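Glucokinase (Streptomyces griseus, PDB 3VGL) probably catalyses the ATP-dependent phosphorylation of D-glucose to D-glucose 6-phosphate, as a zinc-containing glucokinase of the ROK family. Local coordinates at residues A[236-249]-A[269-282]. Numbering follows the deposited sequence.
Sequences LARWAGAGLADLAS and VLDPIRKSFRRWLI
A chi1 of 178° turns the Ser276 hydroxyl away from its own backbone N and out to Ala237, while a similar turn in Phe277 (chi1 168°) slips its ring between Gly241, Leu244, Ala245 and Ala248 as a knob into a hole. The Phe277 ring meets that helix by its edge, CD1 lying 3.6 Å from Ala245 N. The helical segments 236-249 and 269-280 illustrate close packing through small residues: their axes come within 7.3 Å, at a crossing angle of -50°, and at Gly241 a beta carbon would collide with Ser276 OG and Phe277 N. Phe277 CA also makes a C-H···O contact to Gly241 O. Trp280 lays the face of its five-membered ring over Ala242 CB, 3.6 Å from the centroid; Arg159 of a second subunit adds a cation-pi contact. An alanine at Trp280 is likely to uncover Ala242 and cost Arg159 of the second subunit its cation-pi partner. Beneath the pair, Leu244 and Phe277 rest on the sheet of the C-terminal half of this actin-like ATPase fold. Ser276 OG donates to Ala237 O (2.8 Å) from above the carbonyl plane, opposite Gly241 N, so one buried oxygen takes two donors and a polar clasp ties an otherwise largely apolar interface.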
loop_
_atom_site.group_PDB
_atom_site.type_symbol
_atom_site.label_atom_id
_atom_site.label_comp_id
_atom_site.label_asym_id
_atom_site.label_seq_id
_atom_site.Cartn_x
_atom_site.Cartn_y
_atom_site.Cartn_z
ATOM N N LEU A 236 -7.692 15.497 -0.863
ATOM C CA LEU A 236 -6.407 16.207 -1.054
ATOM C C LEU A 236 -5.700 16.409 0.284
ATOM O O LEU A 236 -4.505 16.149 0.414
ATOM C CB LEU A 236 -6.614 17.557 -1.752
ATOM C CG LEU A 236 -5.419 18.509 -1.771
ATOM C CD1 LEU A 236 -4.262 17.936 -2.602
ATOM C CD2 LEU A 236 -5.860 19.870 -2.323
ATOM N N ALA A 237 -6.469 16.827 1.289
ATOM C CA ALA A 237 -5.933 17.077 2.631
ATOM C C ALA A 237 -5.444 15.827 3.341
ATOM O O ALA A 237 -4.468 15.897 4.071
ATOM C CB ALA A 237 -6.982 17.799 3.484
ATOM N N ARG A 238 -6.091 14.687 3.112
ATOM C CA ARG A 238 -5.642 13.399 3.641
ATOM C C ARG A 238 -4.186 13.171 3.270
ATOM O O ARG A 238 -3.333 12.870 4.118
ATOM C CB ARG A 238 -6.538 12.277 3.065
ATOM C CG ARG A 238 -6.028 10.828 3.238
ATOM C CD ARG A 238 -6.865 9.876 2.332
ATOM N NE ARG A 238 -6.390 8.493 2.345
ATOM C CZ ARG A 238 -6.781 7.532 1.502
ATOM N NH1 ARG A 238 -7.677 7.772 0.547
ATOM N NH2 ARG A 238 -6.273 6.310 1.619
ATOM N N TRP A 239 -3.901 13.343 1.989
ATOM C CA TRP A 239 -2.550 13.074 1.510
ATOM C C TRP A 239 -1.600 14.231 1.792
ATOM O O TRP A 239 -0.402 13.996 2.094
ATOM C CB TRP A 239 -2.584 12.774 0.020
ATOM C CG TRP A 239 -3.315 11.519 -0.275
ATOM C CD1 TRP A 239 -4.600 11.407 -0.759
ATOM C CD2 TRP A 239 -2.815 10.189 -0.147
ATOM N NE1 TRP A 239 -4.925 10.073 -0.910
ATOM C CE2 TRP A 239 -3.850 9.311 -0.538
ATOM C CE3 TRP A 239 -1.595 9.658 0.279
ATOM C CZ2 TRP A 239 -3.683 7.903 -0.537
ATOM C CZ3 TRP A 239 -1.432 8.241 0.293
ATOM C CH2 TRP A 239 -2.479 7.405 -0.121
ATOM N N ALA A 240 -2.081 15.475 1.660
ATOM C CA ALA A 240 -1.185 16.599 1.903
ATOM C C ALA A 240 -0.784 16.642 3.388
ATOM O O ALA A 240 0.392 16.815 3.720
ATOM C CB ALA A 240 -1.850 17.932 1.479
ATOM N N GLY A 241 -1.775 16.489 4.261
ATOM C CA GLY A 241 -1.522 16.506 5.716
ATOM C C GLY A 241 -0.659 15.360 6.200
ATOM O O GLY A 241 0.223 15.574 7.043
ATOM N N ALA A 242 -0.895 14.146 5.693
ATOM C CA ALA A 242 -0.044 12.995 6.052
ATOM C C ALA A 242 1.393 13.243 5.633
ATOM O O ALA A 242 2.336 12.923 6.378
ATOM C CB ALA A 242 -0.563 11.694 5.427
ATOM N N GLY A 243 1.585 13.819 4.450
ATOM C CA GLY A 243 2.929 14.129 3.993
ATOM C C GLY A 243 3.583 15.209 4.832
ATOM O O GLY A 243 4.780 15.151 5.082
ATOM N N LEU A 244 2.828 16.245 5.217
ATOM C CA LEU A 244 3.375 17.267 6.124
ATOM C C LEU A 244 3.786 16.664 7.458
ATOM O O LEU A 244 4.809 17.069 8.041
ATOM C CB LEU A 244 2.366 18.399 6.383
ATOM C CG LEU A 244 2.122 19.364 5.221
ATOM C CD1 LEU A 244 1.142 20.418 5.693
ATOM C CD2 LEU A 244 3.397 20.027 4.690
ATOM N N ALA A 245 3.006 15.695 7.942
ATOM C CA ALA A 245 3.424 15.002 9.175
ATOM C C ALA A 245 4.747 14.273 8.961
ATOM O O ALA A 245 5.640 14.328 9.838
ATOM C CB ALA A 245 2.344 14.095 9.671
ATOM N N ASP A 246 4.914 13.622 7.812
ATOM C CA ASP A 246 6.240 13.018 7.492
ATOM C C ASP A 246 7.363 14.079 7.413
ATOM O O ASP A 246 8.492 13.869 7.890
ATOM C CB ASP A 246 6.192 12.215 6.186
ATOM C CG ASP A 246 5.403 10.893 6.315
ATOM O OD1 ASP A 246 5.159 10.412 7.429
ATOM O OD2 ASP A 246 5.002 10.372 5.257
ATOM N N LEU A 247 7.057 15.236 6.829
ATOM C CA LEU A 247 8.066 16.289 6.782
ATOM C C LEU A 247 8.415 16.818 8.171
ATOM O O LEU A 247 9.543 17.314 8.358
ATOM C CB LEU A 247 7.606 17.436 5.878
ATOM C CG LEU A 247 7.446 17.122 4.386
ATOM C CD1 LEU A 247 6.951 18.369 3.634
ATOM C CD2 LEU A 247 8.764 16.713 3.753
ATOM N N ALA A 248 7.467 16.756 9.116
ATOM C CA ALA A 248 7.753 17.143 10.515
ATOM C C ALA A 248 8.728 16.141 11.118
ATOM O O ALA A 248 9.639 16.541 11.877
ATOM C CB ALA A 248 6.472 17.221 11.349
ATOM N N SER A 249 8.531 14.854 10.793
ATOM C CA SER A 249 9.483 13.805 11.244
ATOM C C SER A 249 10.870 14.051 10.685
ATOM O O SER A 249 11.864 13.857 11.398
ATOM C CB SER A 249 8.989 12.420 10.859
ATOM O OG SER A 249 7.841 12.166 11.620
ATOM N N VAL A 269 -8.644 25.609 1.710
ATOM C CA VAL A 269 -7.740 24.452 1.581
ATOM C C VAL A 269 -6.821 24.280 2.797
ATOM O O VAL A 269 -6.528 23.150 3.182
ATOM C CB VAL A 269 -6.967 24.499 0.231
ATOM C CG1 VAL A 269 -6.050 25.717 0.138
ATOM C CG2 VAL A 269 -6.188 23.211 -0.009
ATOM N N LEU A 270 -6.396 25.381 3.427
ATOM C CA LEU A 270 -5.462 25.259 4.548
ATOM C C LEU A 270 -6.074 24.613 5.796
ATOM O O LEU A 270 -5.384 23.866 6.515
ATOM C CB LEU A 270 -4.808 26.600 4.916
ATOM C CG LEU A 270 -3.415 26.897 4.371
ATOM C CD1 LEU A 270 -2.369 25.963 5.004
ATOM C CD2 LEU A 270 -3.380 26.796 2.833
ATOM N N ASP A 271 -7.351 24.888 6.068
ATOM C CA ASP A 271 -7.982 24.332 7.264
ATOM C C ASP A 271 -8.049 22.794 7.229
ATOM O O ASP A 271 -7.586 22.160 8.176
ATOM C CB ASP A 271 -9.345 24.990 7.525
ATOM C CG ASP A 271 -10.060 24.406 8.745
ATOM O OD1 ASP A 271 -9.621 24.647 9.892
ATOM O OD2 ASP A 271 -11.073 23.701 8.551
ATOM N N PRO A 272 -8.546 22.189 6.114
ATOM C CA PRO A 272 -8.486 20.724 6.094
ATOM C C PRO A 272 -7.061 20.182 6.101
ATOM O O PRO A 272 -6.827 19.134 6.706
ATOM C CB PRO A 272 -9.209 20.338 4.793
ATOM C CG PRO A 272 -9.414 21.625 4.024
ATOM C CD PRO A 272 -9.403 22.719 5.043
ATOM N N ILE A 273 -6.121 20.879 5.455
ATOM C CA ILE A 273 -4.722 20.383 5.457
ATOM C C ILE A 273 -4.140 20.411 6.879
ATOM O O ILE A 273 -3.521 19.445 7.339
ATOM C CB ILE A 273 -3.843 21.171 4.487
ATOM C CG1 ILE A 273 -4.262 20.813 3.059
ATOM C CG2 ILE A 273 -2.378 20.831 4.711
ATOM C CD1 ILE A 273 -3.444 21.545 1.930
ATOM N N ARG A 274 -4.377 21.522 7.577
ATOM C CA ARG A 274 -3.902 21.671 8.959
ATOM C C ARG A 274 -4.479 20.609 9.891
ATOM O O ARG A 274 -3.756 20.016 10.708
ATOM C CB ARG A 274 -4.240 23.081 9.478
ATOM C CG ARG A 274 -3.552 23.432 10.792
ATOM C CD ARG A 274 -3.955 24.870 11.230
ATOM N NE ARG A 274 -3.564 25.890 10.254
ATOM C CZ ARG A 274 -4.415 26.569 9.479
ATOM N NH1 ARG A 274 -5.731 26.360 9.582
ATOM N NH2 ARG A 274 -3.966 27.477 8.620
ATOM N N LYS A 275 -5.787 20.386 9.783
ATOM C CA LYS A 275 -6.463 19.383 10.615
ATOM C C LYS A 275 -5.894 17.987 10.322
ATOM O O LYS A 275 -5.620 17.202 11.228
ATOM C CB LYS A 275 -7.973 19.438 10.395
ATOM C CG LYS A 275 -8.662 20.619 11.100
ATOM C CD LYS A 275 -10.094 20.765 10.642
ATOM C CE LYS A 275 -10.827 21.751 11.527
ATOM N NZ LYS A 275 -12.127 22.123 10.904
ATOM N N SER A 276 -5.683 17.699 9.044
ATOM C CA SER A 276 -5.075 16.426 8.668
ATOM C C SER A 276 -3.648 16.255 9.221
ATOM O O SER A 276 -3.300 15.202 9.757
ATOM C CB SER A 276 -5.047 16.318 7.152
ATOM O OG SER A 276 -4.403 15.103 6.793
ATOM N N PHE A 277 -2.830 17.296 9.076
ATOM C CA PHE A 277 -1.494 17.331 9.657
ATOM C C PHE A 277 -1.538 16.962 11.141
ATOM O O PHE A 277 -0.798 16.085 11.577
ATOM C CB PHE A 277 -0.886 18.733 9.484
ATOM C CG PHE A 277 0.363 18.956 10.295
ATOM C CD1 PHE A 277 1.545 18.307 9.959
ATOM C CD2 PHE A 277 0.359 19.832 11.372
ATOM C CE1 PHE A 277 2.710 18.502 10.688
ATOM C CE2 PHE A 277 1.533 20.037 12.116
ATOM C CZ PHE A 277 2.704 19.380 11.765
ATOM N N ARG A 278 -2.420 17.611 11.895
ATOM C CA ARG A 278 -2.519 17.326 13.321
ATOM C C ARG A 278 -2.956 15.895 13.628
ATOM O O ARG A 278 -2.501 15.317 14.630
ATOM C CB ARG A 278 -3.397 18.345 14.048
ATOM C CG ARG A 278 -2.802 19.750 14.079
ATOM C CD ARG A 278 -1.475 19.843 14.858
ATOM N NE ARG A 278 -1.601 19.306 16.223
ATOM C CZ ARG A 278 -2.078 19.981 17.260
ATOM N NH1 ARG A 278 -2.467 21.234 17.119
ATOM N NH2 ARG A 278 -2.160 19.386 18.448
ATOM N N ARG A 279 -3.807 15.311 12.768
ATOM C CA ARG A 279 -4.207 13.911 12.957
ATOM C C ARG A 279 -3.070 12.940 12.715
ATOM O O ARG A 279 -2.959 11.937 13.414
ATOM C CB ARG A 279 -5.405 13.547 12.081
ATOM C CG ARG A 279 -6.708 14.051 12.687
ATOM C CD ARG A 279 -7.914 13.474 11.986
ATOM N NE ARG A 279 -8.375 14.409 10.972
ATOM C CZ ARG A 279 -8.071 14.324 9.687
ATOM N NH1 ARG A 279 -7.323 13.323 9.249
ATOM N NH2 ARG A 279 -8.517 15.237 8.848
ATOM N N TRP A 280 -2.208 13.251 11.747
ATOM C CA TRP A 280 -1.128 12.337 11.385
ATOM C C TRP A 280 0.176 12.518 12.156
ATOM O O TRP A 280 1.000 11.620 12.174
ATOM C CB TRP A 280 -0.835 12.430 9.877
ATOM C CG TRP A 280 -1.921 11.916 9.006
ATOM C CD1 TRP A 280 -2.774 12.659 8.232
ATOM C CD2 TRP A 280 -2.265 10.546 8.785
ATOM N NE1 TRP A 280 -3.644 11.832 7.558
ATOM C CE2 TRP A 280 -3.345 10.529 7.877
ATOM C CE3 TRP A 280 -1.775 9.330 9.278
ATOM C CZ2 TRP A 280 -3.941 9.338 7.439
ATOM C CZ3 TRP A 280 -2.369 8.158 8.851
ATOM C CH2 TRP A 280 -3.439 8.172 7.938
ATOM N N LEU A 281 0.371 13.676 12.800
ATOM C CA LEU A 281 1.640 13.987 13.481
ATOM C C LEU A 281 1.991 12.949 14.559
ATOM O O LEU A 281 1.194 12.751 15.464
ATOM C CB LEU A 281 1.533 15.394 14.097
ATOM C CG LEU A 281 2.809 15.947 14.728
ATOM C CD1 LEU A 281 3.874 16.140 13.654
ATOM C CD2 LEU A 281 2.482 17.275 15.417
ATOM N N ILE A 282 3.161 12.306 14.413
ATOM C CA ILE A 282 3.647 11.195 15.288
ATOM C C ILE A 282 3.753 11.705 16.730
ATOM O O ILE A 282 4.191 12.817 16.955
ATOM C CB ILE A 282 5.097 10.689 14.868
ATOM C CG1 ILE A 282 5.143 10.097 13.437
ATOM C CG2 ILE A 282 5.612 9.613 15.817
ATOM C CD1 ILE A 282 4.263 8.865 13.215
HETATM O O HOH W 1 4.766 12.910 12.186
#